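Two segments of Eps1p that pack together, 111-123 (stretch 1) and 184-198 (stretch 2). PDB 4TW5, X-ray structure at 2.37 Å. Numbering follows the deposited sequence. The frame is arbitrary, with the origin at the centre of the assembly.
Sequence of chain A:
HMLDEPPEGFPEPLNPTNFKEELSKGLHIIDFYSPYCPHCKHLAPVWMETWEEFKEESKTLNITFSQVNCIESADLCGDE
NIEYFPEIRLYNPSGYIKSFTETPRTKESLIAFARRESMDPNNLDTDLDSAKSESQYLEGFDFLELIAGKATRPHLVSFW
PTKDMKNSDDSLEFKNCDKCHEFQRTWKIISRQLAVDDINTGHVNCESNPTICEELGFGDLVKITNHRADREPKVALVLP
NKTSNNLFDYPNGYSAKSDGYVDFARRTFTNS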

# COMPACT_ATOMS: atom_id res chain seq x y z
N ILE A 111 -5.71 -15.56 -43.27
CA ILE A 111 -5.50 -14.14 -43.48
C ILE A 111 -4.99 -13.45 -42.21
O ILE A 111 -4.03 -12.68 -42.27
CB ILE A 111 -6.77 -13.43 -43.96
CG1 ILE A 111 -7.22 -13.99 -45.30
CG2 ILE A 111 -6.55 -11.92 -44.11
CD1 ILE A 111 -6.15 -14.02 -46.35
N ALA A 112 -5.61 -13.74 -41.07
CA ALA A 112 -5.26 -13.11 -39.80
C ALA A 112 -3.81 -13.42 -39.45
O ALA A 112 -3.06 -12.55 -39.04
CB ALA A 112 -6.21 -13.56 -38.68
N PHE A 113 -3.43 -14.68 -39.65
CA PHE A 113 -2.08 -15.15 -39.44
C PHE A 113 -1.06 -14.45 -40.32
O PHE A 113 0.03 -14.14 -39.86
CB PHE A 113 -2.01 -16.66 -39.67
CG PHE A 113 -0.62 -17.21 -39.59
CD1 PHE A 113 0.08 -17.20 -38.40
CD2 PHE A 113 -0.03 -17.77 -40.71
CE1 PHE A 113 1.36 -17.73 -38.34
CE2 PHE A 113 1.24 -18.30 -40.65
CZ PHE A 113 1.94 -18.28 -39.47
N ALA A 114 -1.37 -14.24 -41.60
CA ALA A 114 -0.42 -13.51 -42.41
C ALA A 114 -0.31 -12.06 -41.89
O ALA A 114 0.81 -11.56 -41.67
CB ALA A 114 -0.81 -13.55 -43.88
N ARG A 115 -1.43 -11.41 -41.62
CA ARG A 115 -1.38 -10.04 -41.08
C ARG A 115 -0.64 -9.98 -39.73
O ARG A 115 0.12 -9.06 -39.49
CB ARG A 115 -2.79 -9.46 -40.91
CG ARG A 115 -3.50 -9.19 -42.21
CD ARG A 115 -4.91 -8.81 -41.95
NE ARG A 115 -5.63 -8.43 -43.16
CZ ARG A 115 -6.95 -8.34 -43.23
NH1 ARG A 115 -7.68 -8.59 -42.16
NH2 ARG A 115 -7.53 -7.98 -44.37
N ARG A 116 -0.87 -10.96 -38.88
CA ARG A 116 -0.21 -11.02 -37.58
C ARG A 116 1.32 -11.06 -37.76
O ARG A 116 2.05 -10.29 -37.15
CB ARG A 116 -0.73 -12.24 -36.80
CG ARG A 116 -0.64 -12.13 -35.30
CD ARG A 116 -1.28 -13.34 -34.59
NE ARG A 116 -2.67 -13.48 -34.98
CZ ARG A 116 -3.15 -14.53 -35.64
NH1 ARG A 116 -2.36 -15.54 -35.93
NH2 ARG A 116 -4.42 -14.55 -35.98
N GLU A 117 1.78 -11.93 -38.65
CA GLU A 117 3.18 -12.14 -38.89
C GLU A 117 3.90 -11.01 -39.59
O GLU A 117 5.11 -10.89 -39.48
CB GLU A 117 3.37 -13.43 -39.69
CG GLU A 117 2.98 -14.67 -38.87
CD GLU A 117 3.66 -14.73 -37.50
OE1 GLU A 117 4.86 -14.38 -37.37
OE2 GLU A 117 2.97 -15.12 -36.53
N SER A 118 3.17 -10.20 -40.35
CA SER A 118 3.78 -9.05 -41.00
C SER A 118 4.18 -8.00 -39.97
O SER A 118 5.04 -7.16 -40.23
CB SER A 118 2.85 -8.44 -42.05
OG SER A 118 2.00 -7.49 -41.44
N MET A 119 3.58 -8.04 -38.79
CA MET A 119 3.89 -7.03 -37.79
C MET A 119 4.93 -7.48 -36.79
O MET A 119 5.22 -6.77 -35.83
CB MET A 119 2.62 -6.61 -37.06
CG MET A 119 1.99 -5.40 -37.70
SD MET A 119 0.34 -5.35 -37.15
CE MET A 119 0.05 -3.64 -36.75
N ASP A 120 5.48 -8.66 -36.99
CA ASP A 120 6.65 -9.10 -36.26
C ASP A 120 7.91 -8.60 -36.99
O ASP A 120 8.27 -9.13 -38.03
CB ASP A 120 6.62 -10.62 -36.13
CG ASP A 120 7.66 -11.16 -35.17
OD1 ASP A 120 8.74 -10.53 -34.96
OD2 ASP A 120 7.37 -12.25 -34.62
N PRO A 121 8.61 -7.61 -36.40
CA PRO A 121 9.74 -6.95 -37.06
C PRO A 121 10.87 -7.91 -37.33
O PRO A 121 11.66 -7.65 -38.22
CB PRO A 121 10.17 -5.88 -36.06
CG PRO A 121 9.07 -5.78 -35.07
CD PRO A 121 8.44 -7.13 -35.02
N ASN A 122 10.95 -8.99 -36.55
CA ASN A 122 12.04 -9.95 -36.71
C ASN A 122 11.91 -10.80 -37.97
O ASN A 122 12.89 -11.37 -38.44
CB ASN A 122 12.10 -10.89 -35.49
CG ASN A 122 12.21 -10.16 -34.15
OD1 ASN A 122 13.25 -9.58 -33.83
ND2 ASN A 122 11.12 -10.17 -33.37
N ASN A 123 10.70 -10.86 -38.54
CA ASN A 123 10.45 -11.72 -39.70
C ASN A 123 11.10 -11.16 -40.96
O ASN A 123 11.65 -11.90 -41.78
CB ASN A 123 8.95 -11.94 -39.90
CG ASN A 123 8.37 -12.98 -38.93
OD1 ASN A 123 9.08 -13.84 -38.42
ND2 ASN A 123 7.06 -12.92 -38.69
N GLN A 184 9.88 -4.54 -23.26
CA GLN A 184 9.19 -3.43 -23.94
C GLN A 184 9.09 -3.67 -25.44
O GLN A 184 8.10 -3.30 -26.07
CB GLN A 184 9.87 -2.10 -23.69
CG GLN A 184 9.49 -1.44 -22.38
CD GLN A 184 10.17 -0.09 -22.23
OE1 GLN A 184 11.39 -0.01 -22.07
NE2 GLN A 184 9.38 0.98 -22.28
N ARG A 185 10.11 -4.30 -26.00
CA ARG A 185 10.10 -4.63 -27.40
C ARG A 185 9.02 -5.68 -27.63
O ARG A 185 8.20 -5.56 -28.55
CB ARG A 185 11.46 -5.17 -27.85
CG ARG A 185 11.49 -5.51 -29.32
CD ARG A 185 12.87 -5.77 -29.80
NE ARG A 185 13.05 -5.11 -31.08
CZ ARG A 185 13.07 -5.72 -32.26
NH1 ARG A 185 12.97 -7.04 -32.34
NH2 ARG A 185 13.24 -5.00 -33.34
N THR A 186 9.06 -6.71 -26.80
CA THR A 186 8.10 -7.79 -26.84
C THR A 186 6.68 -7.29 -26.68
O THR A 186 5.79 -7.69 -27.44
CB THR A 186 8.43 -8.84 -25.79
OG1 THR A 186 9.76 -9.30 -26.02
CG2 THR A 186 7.52 -10.01 -25.90
N TRP A 187 6.45 -6.39 -25.73
CA TRP A 187 5.11 -5.89 -25.48
C TRP A 187 4.54 -5.07 -26.65
O TRP A 187 3.36 -5.17 -26.99
CB TRP A 187 5.06 -5.08 -24.21
CG TRP A 187 3.67 -4.73 -23.86
CD1 TRP A 187 3.12 -3.49 -23.86
CD2 TRP A 187 2.62 -5.65 -23.50
NE1 TRP A 187 1.80 -3.57 -23.51
CE2 TRP A 187 1.45 -4.88 -23.31
CE3 TRP A 187 2.56 -7.04 -23.35
CZ2 TRP A 187 0.22 -5.45 -22.95
CZ3 TRP A 187 1.31 -7.63 -22.99
CH2 TRP A 187 0.16 -6.82 -22.78
N LYS A 188 5.40 -4.27 -27.27
CA LYS A 188 5.02 -3.50 -28.43
C LYS A 188 4.63 -4.41 -29.60
O LYS A 188 3.63 -4.19 -30.25
CB LYS A 188 6.17 -2.58 -28.84
CG LYS A 188 5.88 -1.67 -30.02
CD LYS A 188 6.99 -0.66 -30.12
CE LYS A 188 6.76 0.33 -31.24
NZ LYS A 188 7.84 1.35 -31.23
N ILE A 189 5.41 -5.46 -29.83
CA ILE A 189 5.13 -6.38 -30.92
C ILE A 189 3.78 -7.10 -30.66
O ILE A 189 2.90 -7.11 -31.52
CB ILE A 189 6.30 -7.39 -31.09
CG1 ILE A 189 7.59 -6.67 -31.46
CG2 ILE A 189 6.00 -8.42 -32.16
CD1 ILE A 189 8.85 -7.53 -31.37
N ILE A 190 3.61 -7.59 -29.43
CA ILE A 190 2.35 -8.17 -28.98
C ILE A 190 1.18 -7.24 -29.17
O ILE A 190 0.09 -7.71 -29.54
CB ILE A 190 2.44 -8.56 -27.51
CG1 ILE A 190 3.45 -9.69 -27.35
CG2 ILE A 190 1.09 -8.95 -26.95
CD1 ILE A 190 3.88 -9.91 -25.93
N SER A 191 1.35 -5.95 -28.88
CA SER A 191 0.22 -5.04 -29.00
C SER A 191 -0.22 -4.91 -30.46
O SER A 191 -1.41 -4.86 -30.75
CB SER A 191 0.54 -3.67 -28.43
OG SER A 191 1.36 -2.93 -29.31
N ARG A 192 0.74 -4.87 -31.37
CA ARG A 192 0.40 -4.68 -32.77
C ARG A 192 -0.18 -5.97 -33.37
O ARG A 192 -1.10 -5.91 -34.14
CB ARG A 192 1.62 -4.22 -33.56
CG ARG A 192 1.92 -2.72 -33.35
CD ARG A 192 3.27 -2.27 -33.95
NE ARG A 192 3.50 -2.54 -35.37
CZ ARG A 192 2.92 -1.90 -36.38
NH1 ARG A 192 2.05 -0.94 -36.15
NH2 ARG A 192 3.23 -2.21 -37.63
N GLN A 193 0.35 -7.12 -32.99
CA GLN A 193 -0.18 -8.37 -33.52
C GLN A 193 -1.62 -8.61 -33.04
O GLN A 193 -2.48 -9.01 -33.82
CB GLN A 193 0.73 -9.54 -33.12
CG GLN A 193 2.08 -9.52 -33.86
CD GLN A 193 2.92 -10.75 -33.54
OE1 GLN A 193 3.10 -11.09 -32.38
NE2 GLN A 193 3.43 -11.42 -34.56
N LEU A 194 -1.91 -8.29 -31.78
CA LEU A 194 -3.24 -8.50 -31.23
C LEU A 194 -4.23 -7.50 -31.78
O LEU A 194 -5.44 -7.73 -31.74
CB LEU A 194 -3.23 -8.42 -29.70
CG LEU A 194 -2.67 -9.68 -29.05
CD1 LEU A 194 -2.69 -9.58 -27.52
CD2 LEU A 194 -3.42 -10.92 -29.53
N ALA A 195 -3.73 -6.37 -32.26
CA ALA A 195 -4.60 -5.38 -32.85
C ALA A 195 -5.32 -5.90 -34.13
O ALA A 195 -6.43 -5.49 -34.42
CB ALA A 195 -3.82 -4.11 -33.16
N VAL A 196 -4.68 -6.80 -34.87
CA VAL A 196 -5.28 -7.43 -36.06
C VAL A 196 -6.50 -8.23 -35.65
O VAL A 196 -7.50 -8.27 -36.37
CB VAL A 196 -4.27 -8.37 -36.79
CG1 VAL A 196 -4.98 -9.31 -37.78
CG2 VAL A 196 -3.21 -7.56 -37.50
N ASP A 197 -6.42 -8.85 -34.49
CA ASP A 197 -7.54 -9.65 -34.01
C ASP A 197 -8.48 -8.83 -33.18
O ASP A 197 -9.37 -9.37 -32.53
CB ASP A 197 -7.03 -10.83 -33.21
CG ASP A 197 -6.36 -11.85 -34.09
OD1 ASP A 197 -6.99 -12.24 -35.11
OD2 ASP A 197 -5.21 -12.23 -33.78
N ASP A 198 -8.29 -7.52 -33.21
CA ASP A 198 -9.17 -6.61 -32.49
C ASP A 198 -9.21 -6.98 -30.99
O ASP A 198 -10.25 -6.90 -30.35
CB ASP A 198 -10.57 -6.63 -33.10
CG ASP A 198 -11.39 -5.41 -32.75
OD1 ASP A 198 -10.78 -4.36 -32.47
OD2 ASP A 198 -12.64 -5.50 -32.73
O HOH W 1 5.17 -13.37 -34.70
O HOH W 2 5.48 -3.55 -36.68
O HOH W 3 12.57 -8.96 -30.81

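Two helices, 111-118 and 184-196, run nearly antiparallel at 155°, their axes 8.4 Å apart at closest approach, and the contact follows a simple rule: two apolar side-chain pairs, with most of the buried polar groups given a partner. It buries 728 Å², both sides summed, with Met119, Gln193 and Val196 the most covered.

The closest backbone approach pairs Arg116 with Gln193, CA to CA 4.8 Å, and here the side chains slide past each other rather than meet head-on. Gln193 NE2 donates to Arg116 O at 3.1 Å, a carbonyl near the end of its helix that also accepts from Met119 N. The amide's second donor role goes to water 1, 2.6 Å from Gln193 NE2; water 1 also lies 2.5 Å from Asp120 OD2 and 2.9 Å from Glu117 OE1, so it links Gln193 to two carboxylates. Gln193 OE1 is satisfied elsewhere in the structure. An amide suits this spot because it can donate to a carbonyl and a water at once.

Arg116 reaches along its own methylenes, CG lying 3.7 Å from Gln193 CB, to a salt bridge with Asp197: NE to OD2 is 3.1 Å, and a weak bond from NH2 to the same OD2 is 3.3 Å. The carboxylate lies at the guanidinium edge, where the N-H groups point.

Apolar side chains add packing. Met119 SD lies 4.2 Å from Val196 CG2, and Pro121 CD packs on Ile189 CG1 at 3.7 Å. Ile189 points toward the other stretch, its CG2 4.1 Å from Met119 O. Separately, Met119 CE sits 3.4 Å from Arg192 CZ, over one guanidinium face, leaving Arg192 NE free to donate to water 2 at 2.6 Å.

At the far end Arg185 NH1 donates to Asn122 OD1 (3.0 Å) and to water 3 (2.5 Å). Asn122 is held in turn by Asp120, whose OD1 accepts from Asn122 N at 3.1 Å, capping the following turn, and from Asn122 ND2 at 2.9 Å. One aspartate thus serves cap, asparagine and water.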